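Local structure of nitrophorin Cim l NP (Cimex lectularius, 2IMQ) at residues T83-V88 with F131-R135. The protein carries nitric oxide on a heme in bed-bug saliva and delivers it to the victim during feeding, causing vasodilation. Residues are numbered along the deposited sequence.
With HEM (protoporphyrin IX containing Fe), chain B.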
ATOM      1  N   THR A  83       0.451  -2.475 -14.405  1.00 23.37           N
ATOM      2  CA  THR A  83       0.529  -3.366 -13.269  1.00 21.64           C
ATOM      3  C   THR A  83       0.239  -2.717 -11.952  1.00 20.48           C
ATOM      4  O   THR A  83       0.188  -3.427 -10.950  1.00 19.86           O
ATOM      5  CB  THR A  83       1.911  -4.023 -13.160  1.00 21.55           C
ATOM      6  OG1 THR A  83       2.894  -3.003 -12.936  1.00 25.24           O
ATOM      7  CG2 THR A  83       2.258  -4.772 -14.443  1.00 23.88           C
ATOM      8  N   MET A  84       0.084  -1.403 -11.913  1.00 19.08           N
ATOM      9  CA  MET A  84      -0.107  -0.681 -10.640  1.00 18.59           C
ATOM     10  C   MET A  84      -1.252   0.334 -10.757  1.00 18.54           C
ATOM     11  O   MET A  84      -1.492   0.901 -11.803  1.00 20.49           O
ATOM     12  CB  MET A  84       1.115   0.098 -10.204  1.00 19.65           C
ATOM     13  CG  MET A  84       2.371  -0.732  -9.883  1.00 20.62           C
ATOM     14  SD  MET A  84       3.750   0.262  -9.523  1.00 22.42           S
ATOM     15  CE  MET A  84       4.221   0.616 -11.181  1.00 24.80           C
ATOM     16  N   GLY A  85      -1.898   0.603  -9.641  1.00 18.72           N
ATOM     17  CA  GLY A  85      -2.884   1.660  -9.529  1.00 17.77           C
ATOM     18  C   GLY A  85      -2.698   2.328  -8.163  1.00 18.58           C
ATOM     19  O   GLY A  85      -2.520   1.645  -7.136  1.00 18.14           O
ATOM     20  N   LEU A  86      -2.740   3.663  -8.127  1.00 18.18           N
ATOM     21  CA  LEU A  86      -2.693   4.388  -6.876  1.00 17.12           C
ATOM     22  C   LEU A  86      -3.700   5.523  -6.949  1.00 17.24           C
ATOM     23  O   LEU A  86      -3.670   6.327  -7.882  1.00 18.79           O
ATOM     24  CB  LEU A  86      -1.320   5.015  -6.628  1.00 18.00           C
ATOM     25  CG  LEU A  86      -1.100   5.828  -5.351  1.00 17.99           C
ATOM     26  CD1 LEU A  86      -1.305   4.987  -4.073  1.00 18.42           C
ATOM     27  CD2 LEU A  86       0.263   6.478  -5.394  1.00 19.33           C
ATOM     28  N   THR A  87      -4.551   5.596  -5.931  1.00 17.13           N
ATOM     29  CA  THR A  87      -5.551   6.657  -5.825  1.00 17.00           C
ATOM     30  C   THR A  87      -5.409   7.280  -4.453  1.00 17.12           C
ATOM     31  O   THR A  87      -5.326   6.564  -3.455  1.00 18.41           O
ATOM     32  CB  THR A  87      -6.949   6.092  -6.037  1.00 17.47           C
ATOM     33  OG1 THR A  87      -6.993   5.362  -7.266  1.00 20.54           O
ATOM     34  CG2 THR A  87      -7.964   7.228  -6.132  1.00 19.52           C
ATOM     35  N   VAL A  88      -5.497   8.626  -4.386  1.00 18.55           N
ATOM     36  CA  VAL A  88      -5.478   9.337  -3.136  1.00 18.21           C
ATOM     37  C   VAL A  88      -6.721  10.226  -3.058  1.00 18.67           C
ATOM     38  O   VAL A  88      -6.973  10.972  -4.005  1.00 20.53           O
ATOM     39  CB  VAL A  88      -4.185  10.175  -2.969  1.00 19.81           C
ATOM     40  CG1 VAL A  88      -4.181  10.826  -1.645  1.00 22.28           C
ATOM     41  CG2 VAL A  88      -2.950   9.259  -3.101  1.00 21.61           C
ATOM     42  N   PHE A 131       2.508   9.653  -0.938  1.00 16.50           N
ATOM     43  CA  PHE A 131       2.083   8.244  -1.025  1.00 15.96           C
ATOM     44  C   PHE A 131       2.734   7.548  -2.199  1.00 16.20           C
ATOM     45  O   PHE A 131       2.628   8.010  -3.332  1.00 16.84           O
ATOM     46  CB  PHE A 131       0.559   8.144  -1.176  1.00 16.35           C
ATOM     47  CG  PHE A 131      -0.182   8.605   0.039  1.00 15.32           C
ATOM     48  CD1 PHE A 131      -0.419   9.962   0.253  1.00 18.52           C
ATOM     49  CD2 PHE A 131      -0.516   7.719   1.035  1.00 16.64           C
ATOM     50  CE1 PHE A 131      -1.064  10.371   1.393  1.00 18.26           C
ATOM     51  CE2 PHE A 131      -1.162   8.133   2.165  1.00 16.40           C
ATOM     52  CZ  PHE A 131      -1.419   9.465   2.360  1.00 18.07           C
ATOM     53  N   THR A 132       3.427   6.437  -1.930  1.00 15.03           N
ATOM     54  CA  THR A 132       4.099   5.645  -2.911  1.00 15.21           C
ATOM     55  C   THR A 132       3.499   4.261  -2.971  1.00 14.10           C
ATOM     56  O   THR A 132       3.199   3.667  -1.958  1.00 14.12           O
ATOM     57  CB  THR A 132       5.593   5.525  -2.545  1.00 15.47           C
ATOM     58  OG1 THR A 132       6.154   6.821  -2.606  1.00 17.72           O
ATOM     59  CG2 THR A 132       6.378   4.627  -3.486  1.00 16.64           C
ATOM     60  N   THR A 133       3.411   3.765  -4.188  1.00 14.27           N
ATOM     61  CA  THR A 133       3.300   2.305  -4.398  1.00 14.22           C
ATOM     62  C   THR A 133       4.377   1.832  -5.385  1.00 14.42           C
ATOM     63  O   THR A 133       4.915   2.635  -6.157  1.00 16.41           O
ATOM     64  CB  THR A 133       1.874   1.895  -4.837  1.00 15.29           C
ATOM     65  OG1 THR A 133       1.698   0.469  -4.678  1.00 15.20           O
ATOM     66  CG2 THR A 133       1.569   2.215  -6.241  1.00 16.00           C
ATOM     67  N   SER A 134       4.696   0.544  -5.370  1.00 14.30           N
ATOM     68  CA  SER A 134       5.736   0.028  -6.214  1.00 13.98           C
ATOM     69  C   SER A 134       5.470  -1.418  -6.526  1.00 14.43           C
ATOM     70  O   SER A 134       4.682  -2.098  -5.852  1.00 16.18           O
ATOM     71  CB  SER A 134       7.075   0.223  -5.552  1.00 15.42           C
ATOM     72  OG  SER A 134       7.125  -0.485  -4.304  1.00 15.52           O
ATOM     73  N   ARG A 135       6.176  -1.896  -7.531  1.00 14.30           N
ATOM     74  CA  ARG A 135       5.960  -3.264  -8.040  1.00 15.85           C
ATOM     75  C   ARG A 135       7.249  -3.726  -8.680  1.00 16.91           C
ATOM     76  O   ARG A 135       7.829  -3.012  -9.508  1.00 18.20           O
ATOM     77  CB  ARG A 135       4.837  -3.269  -9.083  1.00 18.64           C
ATOM     78  CG  ARG A 135       4.447  -4.575  -9.680  1.00 19.36           C
ATOM     79  CD  ARG A 135       5.361  -5.148 -10.686  1.00 23.55           C
ATOM     80  NE  ARG A 135       4.627  -6.126 -11.466  1.00 24.53           N
ATOM     81  CZ  ARG A 135       5.179  -6.872 -12.391  1.00 24.56           C
ATOM     82  NH1 ARG A 135       6.445  -6.683 -12.682  1.00 25.18           N
ATOM     83  NH2 ARG A 135       4.454  -7.771 -13.047  1.00 27.63           N
TER
HETATM   84  CHA HEM B 300      -9.739   3.342 -11.359  1.00 23.34           C
HETATM   85  CHB HEM B 300      -9.437   0.478  -7.459  1.00 20.11           C
HETATM   86  CHC HEM B 300      -9.122  -3.376 -10.327  1.00 23.61           C
HETATM   87  CHD HEM B 300      -9.097  -0.597 -14.201  1.00 25.58           C
HETATM   88  C1A HEM B 300      -9.721   2.930 -10.057  1.00 21.64           C
HETATM   89  C2A HEM B 300      -9.859   3.765  -8.887  1.00 20.72           C
HETATM   90  C3A HEM B 300      -9.736   2.946  -7.812  1.00 19.99           C
HETATM   91  C4A HEM B 300      -9.557   1.599  -8.274  1.00 21.58           C
HETATM   92  CMA HEM B 300      -9.843   3.368  -6.358  1.00 21.47           C
HETATM   93  CAA HEM B 300     -10.102   5.291  -8.839  1.00 20.89           C
HETATM   94  CBA HEM B 300     -11.644   5.405  -8.687  1.00 24.12           C
HETATM   95  CGA HEM B 300     -12.099   6.856  -8.704  1.00 24.76           C
HETATM   96  O1A HEM B 300     -12.187   7.431  -9.788  1.00 26.02           O
HETATM   97  O2A HEM B 300     -12.438   7.421  -7.635  1.00 23.54           O
HETATM   98  C1B HEM B 300      -9.344  -0.802  -7.909  1.00 19.88           C
HETATM   99  C2B HEM B 300      -9.281  -1.972  -7.068  1.00 20.74           C
HETATM  100  C3B HEM B 300      -9.200  -3.047  -7.844  1.00 21.93           C
HETATM  101  C4B HEM B 300      -9.222  -2.589  -9.210  1.00 20.26           C
HETATM  102  CMB HEM B 300      -9.318  -1.770  -5.594  1.00 21.48           C
HETATM  103  CAB HEM B 300      -9.091  -4.512  -7.454  1.00 21.23           C
HETATM  104  CBB HEM B 300      -9.478  -4.939  -6.243  1.00 29.84           C
HETATM  105  C1C HEM B 300      -9.126  -3.019 -11.644  1.00 21.87           C
HETATM  106  C2C HEM B 300      -8.966  -3.885 -12.784  1.00 23.36           C
HETATM  107  C3C HEM B 300      -9.028  -3.099 -13.856  1.00 26.20           C
HETATM  108  C4C HEM B 300      -9.083  -1.736 -13.431  1.00 23.98           C
HETATM  109  CMC HEM B 300      -8.958  -5.417 -12.781  1.00 26.70           C
HETATM  110  CAC HEM B 300      -8.951  -3.545 -15.309  1.00 28.18           C
HETATM  111  CBC HEM B 300      -7.896  -4.197 -15.793  1.00 33.04           C
HETATM  112  C1D HEM B 300      -9.215   0.707 -13.774  1.00 24.11           C
HETATM  113  C2D HEM B 300      -9.141   1.847 -14.656  1.00 27.77           C
HETATM  114  C3D HEM B 300      -9.370   3.047 -13.795  1.00 26.50           C
HETATM  115  C4D HEM B 300      -9.533   2.552 -12.453  1.00 24.29           C
HETATM  116  CMD HEM B 300      -8.929   1.832 -16.169  1.00 28.07           C
HETATM  117  CAD HEM B 300      -9.366   4.491 -14.327  1.00 28.27           C
HETATM  118  CBD HEM B 300     -10.623   4.628 -15.171  1.00 30.51           C
HETATM  119  CGD HEM B 300     -10.905   6.070 -15.458  1.00 33.90           C
HETATM  120  O1D HEM B 300     -11.932   6.324 -16.168  1.00 36.29           O
HETATM  121  O2D HEM B 300     -10.105   6.927 -14.981  1.00 35.87           O
HETATM  122  NA  HEM B 300      -9.556   1.606  -9.668  1.00 23.10           N
HETATM  123  NB  HEM B 300      -9.280  -1.208  -9.213  1.00 20.46           N
HETATM  124  NC  HEM B 300      -9.161  -1.726 -12.072  1.00 23.09           N
HETATM  125  ND  HEM B 300      -9.423   1.173 -12.482  1.00 24.50           N
HETATM  126 FE   HEM B 300      -9.498  -0.055 -10.877  1.00 24.93          FE
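This is a sheet-to-sheet packing contact in the buried core of the beta-sandwich that nitrophorin shares with the DNase I-like endonuclease/exonuclease/phosphatase family. Strand 84-88 belongs to the heme-side sheet, strand 131-135 to the facing one; they run nearly antiparallel (171°) with axes 7.7 Å apart at closest, and no hydrogen bond joins them. Instead, strand 84-88 is hydrogen-bonded within its own sheet, G85 to V44 and L86 to T79 for example, and side chains fill the gap between the sheets. M84 lies over R135, its CG 3.6 Å from R135 CB, while its SD reaches S134 C at 3.8 Å. L86 inserts its CD2 to 3.5 Å from F131 O and sets its CB 4.0 Å from T133 CG2; V88 CG2 meets F131 CB at 4.2 Å. The F131 ring also packs against F167. At the loop end, T83 CG2 sits over one face of the R135 guanidinium, whose NH1 is hydrogen-bonded to S115 OG. Strand 84-88 thus has two roles: its inward residues build the sandwich core, whereas T87, on the other face of the sheet, lines the heme pocket, its OG1 hydrogen-bonded to N78 and lying 3.5 Å from HEM CAA.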